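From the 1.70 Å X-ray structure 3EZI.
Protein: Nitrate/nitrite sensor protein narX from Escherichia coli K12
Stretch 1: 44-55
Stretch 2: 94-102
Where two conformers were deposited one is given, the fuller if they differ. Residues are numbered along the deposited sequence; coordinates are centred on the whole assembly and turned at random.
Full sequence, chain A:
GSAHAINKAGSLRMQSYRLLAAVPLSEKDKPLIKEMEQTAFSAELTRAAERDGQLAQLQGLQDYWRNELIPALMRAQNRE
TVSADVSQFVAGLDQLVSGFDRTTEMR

Stretch 1 (44-55) ELTRAAERDGQL
Stretch 2 94-102: DQLVSGFDR

The contact is centred on the ring of Phe100, whose side chain (chi1 m, -74°; chi2 -45°) leaves its backbone sideways yet ends against the helix of stretch 1. Successive turns of that helix line the ring: Leu45 CD1 lies 4.1 Å from Phe100 CZ and Ala49 CA 3.8 Å from Phe100 CE1, both at the ring edge, while Ala48 CB approaches Phe100 CE1 to 4.1 Å. At the two alanines the ring lies close to the helix backbone, with Phe100 CE1 3.9 Å from Ala48 C. Leu45 (t, p) also reaches Leu96 (t, p), Leu45 CD1 to Leu96 CD2, 4.3 Å, extending the apolar patch.

Both stretches leave helix here. Stretch 1 enters already helical and remains so towards Asp52, and Gly53 (phi/psi 66/41) leaves it in a Schellman motif, in which Gln54 N bonds back to Ala49 O (2.8 Å) and Gly53 N weakly to Glu50 O (3.4 Å). Stretch 2 continues an earlier helix through Ser98 towards Gly99, then extends at Phe100 (-79/155) and Asp101 (-82/112). The two helices converge at their C-terminal ends, where the CA atoms of Asp52 and Phe100 are 5.8 Å apart and those of Gln54 and Gly99 7.0 Å.

Gln54 (-118/5; chi1 m, chi2 -131°, chi3 79°) points toward this second helix end. Its NE2 donates a very short, nearly straight hydrogen bond to Leu96 O (2.5 Å, 171°) and lies over one face of the Phe100 ring, 3.1 Å from Phe100 CD1. Gly99 leaves room for the amide: an ideal CB there would sit 2.0 Å from Gln54 OE1, a clash.

At the polar edge, Asp52 (chi1 m, -66°) also points toward stretch 2. Its OD1 accepts a hydrogen bond from Asp101 N (2.9 Å, 167°), pairing a carboxylate with a backbone NH beyond the helix, and passes 3.4 Å from Phe100 CA.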

ATOM      1  N   GLU A  44      11.604  -6.018   5.428  1.00 21.65           N
ATOM      2  CA  GLU A  44      11.829  -6.895   4.273  1.00 22.66           C
ATOM      3  C   GLU A  44      11.413  -6.248   2.951  1.00 24.96           C
ATOM      4  O   GLU A  44      12.086  -6.406   1.910  1.00 23.33           O
ATOM      5  CB  GLU A  44      11.079  -8.212   4.479  1.00 27.70           C
ATOM      6  CG  GLU A  44      11.274  -9.250   3.339  1.00 26.51           C
ATOM      7  CD  GLU A  44      12.749  -9.607   3.036  1.00 31.55           C
ATOM      8  OE1 GLU A  44      13.630  -9.505   3.922  1.00 32.17           O
ATOM      9  OE2 GLU A  44      13.027 -10.024   1.882  1.00 30.98           O
ATOM     10  N   LEU A  45      10.299  -5.527   2.957  1.00 23.96           N
ATOM     11  CA  LEU A  45       9.896  -4.882   1.738  1.00 25.85           C
ATOM     12  C   LEU A  45      11.056  -3.995   1.326  1.00 25.86           C
ATOM     13  O   LEU A  45      11.452  -3.964   0.155  1.00 24.50           O
ATOM     14  CB  LEU A  45       8.629  -4.061   1.973  1.00 25.67           C
ATOM     15  CG  LEU A  45       7.772  -3.616   0.805  1.00 25.24           C
ATOM     16  CD1 LEU A  45       7.631  -4.692  -0.312  1.00 24.22           C
ATOM     17  CD2 LEU A  45       6.426  -3.259   1.375  1.00 18.16           C
ATOM     18  N   THR A  46      11.631  -3.304   2.309  1.00 22.70           N
ATOM     19  CA  THR A  46      12.747  -2.417   2.055  1.00 22.72           C
ATOM     20  C   THR A  46      14.022  -3.122   1.572  1.00 20.79           C
ATOM     21  O   THR A  46      14.664  -2.677   0.601  1.00 18.96           O
ATOM     22  CB  THR A  46      13.074  -1.587   3.306  1.00 27.13           C
ATOM     23  OG1 THR A  46      11.885  -0.919   3.755  1.00 27.79           O
ATOM     24  CG2 THR A  46      14.156  -0.559   2.988  1.00 21.39           C
ATOM     25  N   ARG A  47      14.401  -4.205   2.239  1.00 19.59           N
ATOM     26  CA  ARG A  47      15.604  -4.905   1.828  1.00 20.18           C
ATOM     27  C   ARG A  47      15.415  -5.439   0.413  1.00 19.63           C
ATOM     28  O   ARG A  47      16.314  -5.313  -0.424  1.00 19.79           O
ATOM     29  CB  ARG A  47      15.946  -6.054   2.770  1.00 24.68           C
ATOM     30  CG  ARG A  47      16.577  -5.621   4.108  1.00 26.76           C
ATOM     31  CD  ARG A  47      17.049  -6.835   4.905  1.00 27.73           C
ATOM     32  NE  ARG A  47      15.956  -7.747   5.261  1.00 33.26           N
ATOM     33  CZ  ARG A  47      15.326  -7.755   6.437  1.00 26.83           C
ATOM     34  NH1 ARG A  47      15.671  -6.905   7.384  1.00 26.95           N
ATOM     35  NH2 ARG A  47      14.350  -8.621   6.656  1.00 33.84           N
ATOM     36  N   ALA A  48      14.252  -6.012   0.130  1.00 15.77           N
ATOM     37  CA  ALA A  48      14.018  -6.526  -1.227  1.00 18.91           C
ATOM     38  C   ALA A  48      14.066  -5.420  -2.283  1.00 20.22           C
ATOM     39  O   ALA A  48      14.584  -5.619  -3.419  1.00 18.14           O
ATOM     40  CB  ALA A  48      12.638  -7.276  -1.272  1.00 18.46           C
ATOM     41  N   ALA A  49      13.540  -4.242  -1.948  1.00 18.99           N
ATOM     42  CA  ALA A  49      13.524  -3.152  -2.919  1.00 21.52           C
ATOM     43  C   ALA A  49      14.971  -2.755  -3.161  1.00 21.51           C
ATOM     44  O   ALA A  49      15.374  -2.506  -4.300  1.00 21.33           O
ATOM     45  CB  ALA A  49      12.699  -1.938  -2.385  1.00 17.21           C
ATOM     46  N   GLU A  50      15.752  -2.701  -2.084  1.00 20.17           N
ATOM     47  CA  GLU A  50      17.169  -2.380  -2.200  1.00 24.72           C
ATOM     48  C   GLU A  50      17.944  -3.352  -3.111  1.00 24.19           C
ATOM     49  O   GLU A  50      18.691  -2.913  -4.000  1.00 24.31           O
ATOM     50  CB  GLU A  50      17.833  -2.362  -0.810  1.00 30.13           C
ATOM     51  CG  GLU A  50      17.940  -0.965  -0.204  1.00 39.23           C
ATOM     52  CD  GLU A  50      18.570  -0.958   1.190  1.00 44.34           C
ATOM     53  OE1 GLU A  50      19.575  -1.691   1.401  1.00 47.16           O
ATOM     54  OE2 GLU A  50      18.071  -0.210   2.065  1.00 44.71           O
ATOM     55  N   ARG A  51      17.797  -4.656  -2.899  0.50 23.87           N
ATOM     56  CA  ARG A  51      18.553  -5.584  -3.736  0.50 24.02           C
ATOM     57  C   ARG A  51      18.135  -5.598  -5.204  0.50 23.24           C
ATOM     58  O   ARG A  51      18.962  -5.881  -6.077  0.50 22.24           O
ATOM     59  CB  ARG A  51      18.547  -7.003  -3.151  0.50 26.46           C
ATOM     60  CG  ARG A  51      17.216  -7.556  -2.736  0.50 29.42           C
ATOM     61  CD  ARG A  51      17.379  -8.990  -2.216  0.50 31.13           C
ATOM     62  NE  ARG A  51      16.159  -9.458  -1.569  0.50 30.97           N
ATOM     63  CZ  ARG A  51      15.871  -9.267  -0.286  0.50 30.08           C
ATOM     64  NH1 ARG A  51      16.719  -8.628   0.513  0.50 27.70           N
ATOM     65  NH2 ARG A  51      14.715  -9.688   0.190  0.50 30.68           N
ATOM     66  N   ASP A  52      16.867  -5.289  -5.476  1.00 20.78           N
ATOM     67  CA  ASP A  52      16.372  -5.237  -6.847  1.00 21.19           C
ATOM     68  C   ASP A  52      16.345  -3.857  -7.526  1.00 23.41           C
ATOM     69  O   ASP A  52      15.835  -3.734  -8.643  1.00 24.54           O
ATOM     70  CB  ASP A  52      14.981  -5.899  -6.903  1.00 22.41           C
ATOM     71  CG  ASP A  52      15.033  -7.431  -6.599  1.00 25.89           C
ATOM     72  OD1 ASP A  52      13.965  -8.068  -6.414  1.00 28.17           O
ATOM     73  OD2 ASP A  52      16.144  -8.000  -6.538  1.00 23.01           O
ATOM     74  N   GLY A  53      16.903  -2.838  -6.868  1.00 23.65           N
ATOM     75  CA  GLY A  53      16.945  -1.490  -7.431  1.00 23.45           C
ATOM     76  C   GLY A  53      15.580  -0.841  -7.592  1.00 24.51           C
ATOM     77  O   GLY A  53      15.316  -0.165  -8.586  1.00 26.25           O
ATOM     78  N   GLN A  54      14.710  -1.019  -6.604  0.50 22.45           N
ATOM     79  CA  GLN A  54      13.367  -0.445  -6.647  0.50 22.42           C
ATOM     80  C   GLN A  54      13.144   0.535  -5.500  0.50 21.92           C
ATOM     81  O   GLN A  54      12.025   1.030  -5.322  0.50 21.74           O
ATOM     82  CB  GLN A  54      12.297  -1.526  -6.464  0.50 22.02           C
ATOM     83  CG  GLN A  54      12.351  -2.704  -7.356  0.50 25.72           C
ATOM     84  CD  GLN A  54      11.004  -2.971  -7.942  0.50 23.47           C
ATOM     85  OE1 GLN A  54      10.602  -2.311  -8.890  0.50 24.01           O
ATOM     86  NE2 GLN A  54      10.275  -3.911  -7.361  0.50 26.09           N
ATOM     87  N   LEU A  55      14.179   0.813  -4.721  1.00 21.94           N
ATOM     88  CA  LEU A  55      13.993   1.691  -3.539  1.00 24.82           C
ATOM     89  C   LEU A  55      13.229   2.996  -3.810  1.00 22.88           C
ATOM     90  O   LEU A  55      12.371   3.419  -3.001  1.00 19.76           O
ATOM     91  CB  LEU A  55      15.325   1.999  -2.843  1.00 24.80           C
ATOM     92  CG  LEU A  55      15.144   2.589  -1.430  1.00 26.35           C
ATOM     93  CD1 LEU A  55      14.219   1.686  -0.619  1.00 26.34           C
ATOM     94  CD2 LEU A  55      16.514   2.722  -0.726  1.00 24.87           C
ATOM     95  N   ASP A  94       1.240  -3.099  -8.126  1.00 14.80           N
ATOM     96  CA  ASP A  94       1.421  -4.069  -9.227  1.00 15.10           C
ATOM     97  C   ASP A  94       2.714  -3.734  -9.947  1.00 16.09           C
ATOM     98  O   ASP A  94       3.435  -4.639 -10.355  1.00 18.92           O
ATOM     99  CB  ASP A  94       0.262  -4.017 -10.254  1.00 15.58           C
ATOM    100  CG  ASP A  94      -1.010  -4.609  -9.722  1.00 25.62           C
ATOM    101  OD1 ASP A  94      -0.944  -5.495  -8.842  1.00 28.65           O
ATOM    102  OD2 ASP A  94      -2.103  -4.215 -10.186  1.00 31.64           O
ATOM    103  N   GLN A  95       3.026  -2.457 -10.116  1.00 17.12           N
ATOM    104  CA  GLN A  95       4.263  -2.098 -10.824  1.00 18.48           C
ATOM    105  C   GLN A  95       5.488  -2.490  -9.972  1.00 20.78           C
ATOM    106  O   GLN A  95       6.507  -2.986 -10.478  1.00 20.66           O
ATOM    107  CB  GLN A  95       4.276  -0.591 -11.107  1.00 23.28           C
ATOM    108  CG  GLN A  95       5.394  -0.113 -12.019  1.00 32.61           C
ATOM    109  CD  GLN A  95       5.294   1.393 -12.316  1.00 38.39           C
ATOM    110  OE1 GLN A  95       5.513   2.235 -11.439  1.00 43.38           O
ATOM    111  NE2 GLN A  95       4.946   1.732 -13.555  1.00 40.63           N
ATOM    112  N   LEU A  96       5.407  -2.237  -8.665  1.00 15.90           N
ATOM    113  CA  LEU A  96       6.512  -2.598  -7.769  1.00 17.94           C
ATOM    114  C   LEU A  96       6.809  -4.129  -7.865  1.00 16.72           C
ATOM    115  O   LEU A  96       7.962  -4.544  -8.013  1.00 21.16           O
ATOM    116  CB  LEU A  96       6.155  -2.206  -6.312  1.00 15.86           C
ATOM    117  CG  LEU A  96       7.205  -2.611  -5.267  1.00 20.36           C
ATOM    118  CD1 LEU A  96       8.405  -1.695  -5.379  1.00 18.97           C
ATOM    119  CD2 LEU A  96       6.585  -2.556  -3.856  1.00 16.45           C
ATOM    120  N   VAL A  97       5.773  -4.948  -7.820  1.00 16.19           N
ATOM    121  CA  VAL A  97       5.908  -6.408  -7.892  1.00 17.77           C
ATOM    122  C   VAL A  97       6.557  -6.827  -9.223  1.00 19.65           C
ATOM    123  O   VAL A  97       7.365  -7.749  -9.263  1.00 17.91           O
ATOM    124  CB  VAL A  97       4.528  -7.066  -7.780  1.00 18.85           C
ATOM    125  CG1 VAL A  97       4.577  -8.542  -8.155  1.00 19.32           C
ATOM    126  CG2 VAL A  97       3.991  -6.896  -6.325  1.00 21.89           C
ATOM    127  N   SER A  98       6.206  -6.116 -10.298  0.50 23.92           N
ATOM    128  CA  SER A  98       6.740  -6.426 -11.632  0.50 24.02           C
ATOM    129  C   SER A  98       8.250  -6.263 -11.668  0.50 25.06           C
ATOM    130  O   SER A  98       8.951  -7.054 -12.309  0.50 26.86           O
ATOM    131  CB  SER A  98       6.095  -5.528 -12.721  0.50 25.84           C
ATOM    132  OG  SER A  98       6.581  -4.183 -12.708  0.50 25.46           O
ATOM    133  N   GLY A  99       8.740  -5.253 -10.957  1.00 24.70           N
ATOM    134  CA  GLY A  99      10.165  -4.961 -10.902  1.00 22.39           C
ATOM    135  C   GLY A  99      11.036  -5.835  -9.989  1.00 21.32           C
ATOM    136  O   GLY A  99      12.262  -5.765 -10.032  1.00 21.53           O
ATOM    137  N   PHE A 100      10.423  -6.654  -9.154  1.00 20.95           N
ATOM    138  CA  PHE A 100      11.224  -7.531  -8.300  1.00 22.08           C
ATOM    139  C   PHE A 100      11.704  -8.728  -9.132  1.00 23.01           C
ATOM    140  O   PHE A 100      11.074  -9.084 -10.138  1.00 21.68           O
ATOM    141  CB  PHE A 100      10.407  -8.085  -7.129  1.00 21.26           C
ATOM    142  CG  PHE A 100      10.105  -7.092  -6.038  1.00 22.50           C
ATOM    143  CD1 PHE A 100      11.086  -6.240  -5.536  1.00 25.79           C
ATOM    144  CD2 PHE A 100       8.840  -7.061  -5.460  1.00 21.48           C
ATOM    145  CE1 PHE A 100      10.805  -5.382  -4.477  1.00 27.18           C
ATOM    146  CE2 PHE A 100       8.556  -6.203  -4.399  1.00 21.53           C
ATOM    147  CZ  PHE A 100       9.542  -5.367  -3.909  1.00 23.73           C
ATOM    148  N   ASP A 101      12.812  -9.354  -8.726  1.00 23.49           N
ATOM    149  CA  ASP A 101      13.298 -10.555  -9.449  1.00 22.83           C
ATOM    150  C   ASP A 101      12.443 -11.681  -8.854  1.00 25.14           C
ATOM    151  O   ASP A 101      12.562 -12.005  -7.664  1.00 21.87           O
ATOM    152  CB  ASP A 101      14.802 -10.816  -9.196  1.00 23.34           C
ATOM    153  CG  ASP A 101      15.375 -11.964 -10.073  1.00 30.22           C
ATOM    154  OD1 ASP A 101      14.676 -12.979 -10.306  1.00 24.91           O
ATOM    155  OD2 ASP A 101      16.548 -11.860 -10.518  1.00 30.59           O
ATOM    156  N   ARG A 102      11.553 -12.236  -9.684  1.00 22.47           N
ATOM    157  CA  ARG A 102      10.635 -13.298  -9.287  1.00 22.52           C
ATOM    158  C   ARG A 102      11.149 -14.700  -9.691  1.00 23.51           C
ATOM    159  O   ARG A 102      10.398 -15.688  -9.626  1.00 21.94           O
ATOM    160  CB  ARG A 102       9.256 -13.034  -9.940  1.00 26.44           C
ATOM    161  CG  ARG A 102       8.458 -11.829  -9.367  1.00 29.58           C
ATOM    162  CD  ARG A 102       7.406 -11.272 -10.338  1.00 31.76           C
ATOM    163  NE  ARG A 102       8.029 -10.618 -11.483  1.00 31.69           N
ATOM    164  CZ  ARG A 102       8.064 -11.124 -12.721  1.00 34.45           C
ATOM    165  NH1 ARG A 102       7.494 -12.295 -12.989  1.00 25.61           N
ATOM    166  NH2 ARG A 102       8.711 -10.467 -13.683  1.00 31.38           N
TER